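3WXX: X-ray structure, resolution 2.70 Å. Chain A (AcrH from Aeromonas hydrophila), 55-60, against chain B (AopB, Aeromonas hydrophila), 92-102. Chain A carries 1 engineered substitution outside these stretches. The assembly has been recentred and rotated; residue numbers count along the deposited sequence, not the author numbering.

Chain A 55-60: LDHYEA
Chain B (92-102) KKIDENQTKMK

Residues 92-102 of chain B form an unbroken stretch of helix that extends beyond both ends, with phi near -60° and psi near -45° and every i to i-4 amide bond from Glu96(B) to Lys102(B) made; the shortest runs from Asn97(B) N to Lys93(B) O at 2.8 Å, the longest from Met101(B) N to Asn97(B) O at 3.1 Å. Against it lies a short link in chain A: Leu55(A) is still helical (-68/-39), Asp56(A) leaves helical phi/psi at -139/104, His57(A) and Tyr58(A) follow at -94/18 and -114/-8, and Glu59(A), at -78/104, is the N-cap of the helix entered by Ala60(A). The register is set by Tyr58(A) and Asn97(B), whose CA atoms are 6.3 Å apart. The two stretches bury 323 Å² in total, and Tyr58(A) gives the largest share, 124 Å².

The contacting residues, Lys93(B), Asn97(B), Lys100(B) and Met101(B), follow the spacing of one helical face. Lys92(B) is out of reach. Lys93(B) points its CA-to-CB bond toward chain A, with chi1 -91° and chi2 -136°, both between wells, then chi3 t and chi4 m. Its CE lies 4.2 Å from OD2 of Asp56(A), and its NZ is 4.5 Å from OE2 of Glu59(A), so the charges are near each other but beyond salt-bridge distance. Ile94(B) points away and is buried without touching this link; Asp95(B) and Glu96(B) make no contact.

Asn97(B), chi1 m and chi2 -8°, supplies the packing surface for the tyrosine. Its CB sits 3.8 Å from the centroid of the Tyr58(A) ring and only 11° off the ring normal, a CH-pi contact over the face. Its ND2 approaches CD2 of Tyr58(A) to 3.1 Å. The CB offers C-H to the ring face, while the polar amide has its hydrogen bond elsewhere in the structure, so asparagine can pack here without leaving ND2 unsatisfied. The ring is presented by chi1 m and chi2 -83°, and the turn beneath it is braced by Tyr58(A) N donating to OD1 of Asp56(A) at 3.0 Å and 152°, with Asp56(A) chi1 t.

Gln98(B) points away and Thr99(B) is out of reach. Lys100(B) then makes the one hydrogen bond between the stretches: NZ donates to the backbone O of Tyr58(A) at 3.2 Å. With chi1 m and chi2 to chi4 all t, the extended chain carries the amine to that carbonyl, a reach for which lysine is well suited. The same NZ makes a weak bond to OD1 of Asn97(B) at 3.4 Å, one turn back, and lies 4.2 Å from OE2 of Glu59(A), again beyond a salt bridge.

Met101(B), modelled as selenomethionine, has its CA-to-CB bond sideways, but chi1 m, chi2 t and chi3 103° bring its end nearer. SE is 3.7 Å from CE1 of Tyr58(A); at 5.0 Å from the ring centroid and 76° off the normal, it meets the ring edge. The tyrosine is thus packed on a face by Asn97(B) and on its edge by Met101(B). Lys102(B) is exposed and takes no part.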

ATOM      1  N   LEU A  55       2.241   6.060   8.398  1.00 47.51           N
ATOM      2  CA  LEU A  55       3.347   6.294   9.344  1.00 46.59           C
ATOM      3  C   LEU A  55       4.583   5.493   9.011  1.00 44.56           C
ATOM      4  O   LEU A  55       5.687   6.001   9.128  1.00 46.29           O
ATOM      5  CB  LEU A  55       2.903   5.998  10.785  1.00 48.45           C
ATOM      6  CG  LEU A  55       1.949   7.066  11.330  1.00 47.94           C
ATOM      7  CD1 LEU A  55       1.181   6.586  12.537  1.00 46.51           C
ATOM      8  CD2 LEU A  55       2.713   8.336  11.651  1.00 48.08           C
ATOM      9  N   ASP A  56       4.401   4.254   8.580  1.00 42.34           N
ATOM     10  CA  ASP A  56       5.518   3.465   8.089  1.00 44.67           C
ATOM     11  C   ASP A  56       5.049   2.691   6.844  1.00 43.06           C
ATOM     12  O   ASP A  56       4.374   1.685   6.955  1.00 48.56           O
ATOM     13  CB  ASP A  56       6.039   2.534   9.180  1.00 49.14           C
ATOM     14  CG  ASP A  56       7.279   1.703   8.753  1.00 53.69           C
ATOM     15  OD1 ASP A  56       7.558   1.502   7.554  1.00 55.10           O
ATOM     16  OD2 ASP A  56       7.955   1.186   9.664  1.00 63.82           O
ATOM     17  N   HIS A  57       5.454   3.145   5.668  1.00 38.01           N
ATOM     18  CA  HIS A  57       4.889   2.632   4.456  1.00 43.18           C
ATOM     19  C   HIS A  57       5.724   1.499   3.898  1.00 39.40           C
ATOM     20  O   HIS A  57       5.604   1.150   2.710  1.00 33.69           O
ATOM     21  CB  HIS A  57       4.663   3.766   3.433  1.00 43.74           C
ATOM     22  CG  HIS A  57       5.920   4.439   2.948  1.00 47.44           C
ATOM     23  ND1 HIS A  57       6.490   5.516   3.587  1.00 46.43           N
ATOM     24  CD2 HIS A  57       6.682   4.223   1.851  1.00 51.33           C
ATOM     25  CE1 HIS A  57       7.546   5.934   2.914  1.00 45.01           C
ATOM     26  NE2 HIS A  57       7.676   5.176   1.846  1.00 50.93           N
ATOM     27  N   TYR A  58       6.567   0.946   4.766  1.00 41.97           N
ATOM     28  CA  TYR A  58       7.348  -0.273   4.458  1.00 47.37           C
ATOM     29  C   TYR A  58       6.965  -1.505   5.298  1.00 48.65           C
ATOM     30  O   TYR A  58       7.398  -2.575   4.958  1.00 48.44           O
ATOM     31  CB  TYR A  58       8.860  -0.016   4.528  1.00 41.05           C
ATOM     32  CG  TYR A  58       9.355   1.106   3.615  1.00 42.32           C
ATOM     33  CD1 TYR A  58       9.641   0.888   2.254  1.00 43.72           C
ATOM     34  CD2 TYR A  58       9.560   2.384   4.122  1.00 39.90           C
ATOM     35  CE1 TYR A  58      10.093   1.941   1.430  1.00 45.49           C
ATOM     36  CE2 TYR A  58      10.015   3.423   3.335  1.00 42.29           C
ATOM     37  CZ  TYR A  58      10.281   3.218   1.985  1.00 46.53           C
ATOM     38  OH  TYR A  58      10.712   4.323   1.271  1.00 46.95           O
ATOM     39  N   GLU A  59       6.110  -1.367   6.322  1.00 54.09           N
ATOM     40  CA  GLU A  59       5.631  -2.527   7.126  1.00 52.00           C
ATOM     41  C   GLU A  59       4.545  -3.341   6.446  1.00 48.80           C
ATOM     42  O   GLU A  59       3.379  -2.930   6.442  1.00 46.76           O
ATOM     43  CB  GLU A  59       4.982  -2.081   8.437  1.00 56.30           C
ATOM     44  CG  GLU A  59       5.898  -1.912   9.607  1.00 61.50           C
ATOM     45  CD  GLU A  59       6.635  -3.158   9.971  1.00 55.42           C
ATOM     46  OE1 GLU A  59       6.061  -3.978  10.681  1.00 55.57           O
ATOM     47  OE2 GLU A  59       7.798  -3.294   9.566  1.00 69.87           O
ATOM     48  N   ALA A  60       4.893  -4.510   5.924  1.00 45.91           N
ATOM     49  CA  ALA A  60       3.899  -5.388   5.335  1.00 44.72           C
ATOM     50  C   ALA A  60       2.729  -5.641   6.236  1.00 45.37           C
ATOM     51  O   ALA A  60       1.606  -5.755   5.757  1.00 49.97           O
ATOM     52  CB  ALA A  60       4.524  -6.706   4.952  1.00 50.12           C
TER
ATOM     53  N   LYS B  92      19.480   1.365  10.733  1.00 80.21           N
ATOM     54  CA  LYS B  92      19.049  -0.039  10.614  1.00 82.17           C
ATOM     55  C   LYS B  92      17.764  -0.169   9.776  1.00 72.72           C
ATOM     56  O   LYS B  92      17.763  -0.841   8.734  1.00 62.53           O
ATOM     57  CB  LYS B  92      18.933  -0.718  11.983  1.00 90.10           C
ATOM     58  CG  LYS B  92      18.112  -2.003  11.961  1.00 98.25           C
ATOM     59  CD  LYS B  92      18.345  -2.883  13.189  1.00 99.29           C
ATOM     60  CE  LYS B  92      19.649  -3.698  13.021  1.00103.14           C
ATOM     61  NZ  LYS B  92      19.571  -5.198  13.015  1.00 97.62           N
ATOM     62  N   LYS B  93      16.687   0.481  10.220  1.00 64.99           N
ATOM     63  CA  LYS B  93      15.413   0.431   9.489  1.00 67.83           C
ATOM     64  C   LYS B  93      15.558   0.951   8.062  1.00 63.02           C
ATOM     65  O   LYS B  93      15.037   0.349   7.112  1.00 59.41           O
ATOM     66  CB  LYS B  93      14.317   1.205  10.217  1.00 71.77           C
ATOM     67  CG  LYS B  93      13.497   0.379  11.191  1.00 79.13           C
ATOM     68  CD  LYS B  93      12.033   0.712  11.037  1.00 86.27           C
ATOM     69  CE  LYS B  93      11.173   0.105  12.135  1.00 94.59           C
ATOM     70  NZ  LYS B  93      11.103  -1.358  11.904  1.00107.17           N
ATOM     71  N   ILE B  94      16.308   2.033   7.901  1.00 57.50           N
ATOM     72  CA  ILE B  94      16.467   2.617   6.579  1.00 57.31           C
ATOM     73  C   ILE B  94      17.105   1.643   5.610  1.00 53.24           C
ATOM     74  O   ILE B  94      16.666   1.527   4.451  1.00 50.83           O
ATOM     75  CB  ILE B  94      17.221   3.956   6.629  1.00 52.93           C
ATOM     76  CG1 ILE B  94      16.283   5.003   7.258  1.00 50.60           C
ATOM     77  CG2 ILE B  94      17.641   4.399   5.235  1.00 48.15           C
ATOM     78  CD1 ILE B  94      16.906   6.362   7.400  1.00 51.78           C
ATOM     79  N   ASP B  95      18.108   0.926   6.087  1.00 56.57           N
ATOM     80  CA  ASP B  95      18.758  -0.061   5.260  1.00 60.98           C
ATOM     81  C   ASP B  95      17.765  -1.186   4.928  1.00 54.68           C
ATOM     82  O   ASP B  95      17.706  -1.664   3.781  1.00 55.58           O
ATOM     83  CB  ASP B  95      20.013  -0.599   5.944  1.00 69.71           C
ATOM     84  CG  ASP B  95      20.814  -1.518   5.039  1.00 79.16           C
ATOM     85  OD1 ASP B  95      21.290  -1.040   3.988  1.00 86.24           O
ATOM     86  OD2 ASP B  95      20.943  -2.723   5.365  1.00 87.16           O
ATOM     87  N   GLU B  96      16.966  -1.585   5.908  1.00 52.03           N
ATOM     88  CA  GLU B  96      15.947  -2.625   5.680  1.00 59.80           C
ATOM     89  C   GLU B  96      14.941  -2.242   4.592  1.00 53.79           C
ATOM     90  O   GLU B  96      14.608  -3.022   3.708  1.00 55.66           O
ATOM     91  CB  GLU B  96      15.200  -2.917   6.981  1.00 69.63           C
ATOM     92  CG  GLU B  96      16.067  -3.537   8.057  1.00 74.33           C
ATOM     93  CD  GLU B  96      15.305  -3.718   9.348  1.00 82.90           C
ATOM     94  OE1 GLU B  96      14.195  -3.138   9.423  1.00 86.68           O
ATOM     95  OE2 GLU B  96      15.810  -4.403  10.281  1.00 86.39           O
ATOM     96  N   ASN B  97      14.474  -1.018   4.680  1.00 52.50           N
ATOM     97  CA  ASN B  97      13.578  -0.477   3.701  1.00 52.70           C
ATOM     98  C   ASN B  97      14.225  -0.417   2.346  1.00 48.47           C
ATOM     99  O   ASN B  97      13.575  -0.743   1.326  1.00 56.10           O
ATOM    100  CB  ASN B  97      13.077   0.909   4.170  1.00 50.93           C
ATOM    101  CG  ASN B  97      12.287   0.827   5.461  1.00 45.43           C
ATOM    102  OD1 ASN B  97      11.970  -0.278   5.949  1.00 47.47           O
ATOM    103  ND2 ASN B  97      12.013   1.965   6.049  1.00 44.34           N
ATOM    104  N   GLN B  98      15.476   0.036   2.286  1.00 44.06           N
ATOM    105  CA  GLN B  98      16.193  -0.001   0.988  1.00 45.12           C
ATOM    106  C   GLN B  98      16.212  -1.432   0.439  1.00 43.12           C
ATOM    107  O   GLN B  98      15.911  -1.639  -0.721  1.00 45.06           O
ATOM    108  CB  GLN B  98      17.597   0.558   1.099  1.00 46.65           C
ATOM    109  CG  GLN B  98      17.626   2.071   1.154  1.00 52.40           C
ATOM    110  CD  GLN B  98      18.959   2.659   1.638  1.00 58.46           C
ATOM    111  OE1 GLN B  98      19.998   1.986   1.619  1.00 60.53           O
ATOM    112  NE2 GLN B  98      18.933   3.936   2.054  1.00 54.76           N
ATOM    113  N   THR B  99      16.462  -2.414   1.304  1.00 41.51           N
ATOM    114  CA  THR B  99      16.543  -3.807   0.880  1.00 48.32           C
ATOM    115  C   THR B  99      15.217  -4.321   0.329  1.00 47.61           C
ATOM    116  O   THR B  99      15.176  -5.030  -0.718  1.00 50.38           O
ATOM    117  CB  THR B  99      17.100  -4.715   2.019  1.00 53.29           C
ATOM    118  OG1 THR B  99      18.490  -4.393   2.237  1.00 57.90           O
ATOM    119  CG2 THR B  99      16.993  -6.197   1.686  1.00 46.83           C
ATOM    120  N   LYS B 100      14.134  -3.993   1.034  1.00 46.94           N
ATOM    121  CA  LYS B 100      12.766  -4.317   0.567  1.00 40.09           C
ATOM    122  C   LYS B 100      12.545  -3.801  -0.844  1.00 41.22           C
ATOM    123  O   LYS B 100      11.950  -4.484  -1.689  1.00 38.36           O
ATOM    124  CB  LYS B 100      11.728  -3.708   1.507  1.00 42.09           C
ATOM    125  CG  LYS B 100      11.622  -4.416   2.858  1.00 44.16           C
ATOM    126  CD  LYS B 100      10.712  -3.649   3.796  1.00 44.39           C
ATOM    127  CE  LYS B 100      10.640  -4.301   5.158  1.00 48.25           C
ATOM    128  NZ  LYS B 100      10.248  -3.256   6.151  1.00 52.92           N
HETATM  129  N   MSE B 101      12.997  -2.580  -1.115  1.00 47.68           N
HETATM  130  CA  MSE B 101      12.758  -1.998  -2.429  1.00 51.60           C
HETATM  131  C   MSE B 101      13.636  -2.677  -3.437  1.00 49.24           C
HETATM  132  O   MSE B 101      13.218  -2.922  -4.569  1.00 42.72           O
HETATM  133  CB  MSE B 101      12.987  -0.505  -2.383  1.00 52.10           C
HETATM  134  CG  MSE B 101      11.910   0.159  -1.545  1.00 52.43           C
HETATM  135 SE   MSE B 101      12.124   2.120  -1.640  1.00 57.64          SE
HETATM  136  CE  MSE B 101      10.631   2.143  -2.869  1.00 61.44           C
ATOM    137  N   LYS B 102      14.852  -2.996  -3.020  1.00 48.65           N
ATOM    138  CA  LYS B 102      15.776  -3.717  -3.874  1.00 56.34           C
ATOM    139  C   LYS B 102      15.211  -5.104  -4.224  1.00 51.62           C
ATOM    140  O   LYS B 102      15.057  -5.448  -5.402  1.00 50.30           O
ATOM    141  CB  LYS B 102      17.141  -3.832  -3.192  1.00 62.05           C
ATOM    142  CG  LYS B 102      18.174  -4.590  -4.018  1.00 76.00           C
ATOM    143  CD  LYS B 102      19.506  -4.746  -3.302  1.00 89.26           C
ATOM    144  CE  LYS B 102      20.406  -5.849  -3.934  1.00 95.19           C
ATOM    145  NZ  LYS B 102      20.029  -7.216  -3.457  1.00101.13           N
TER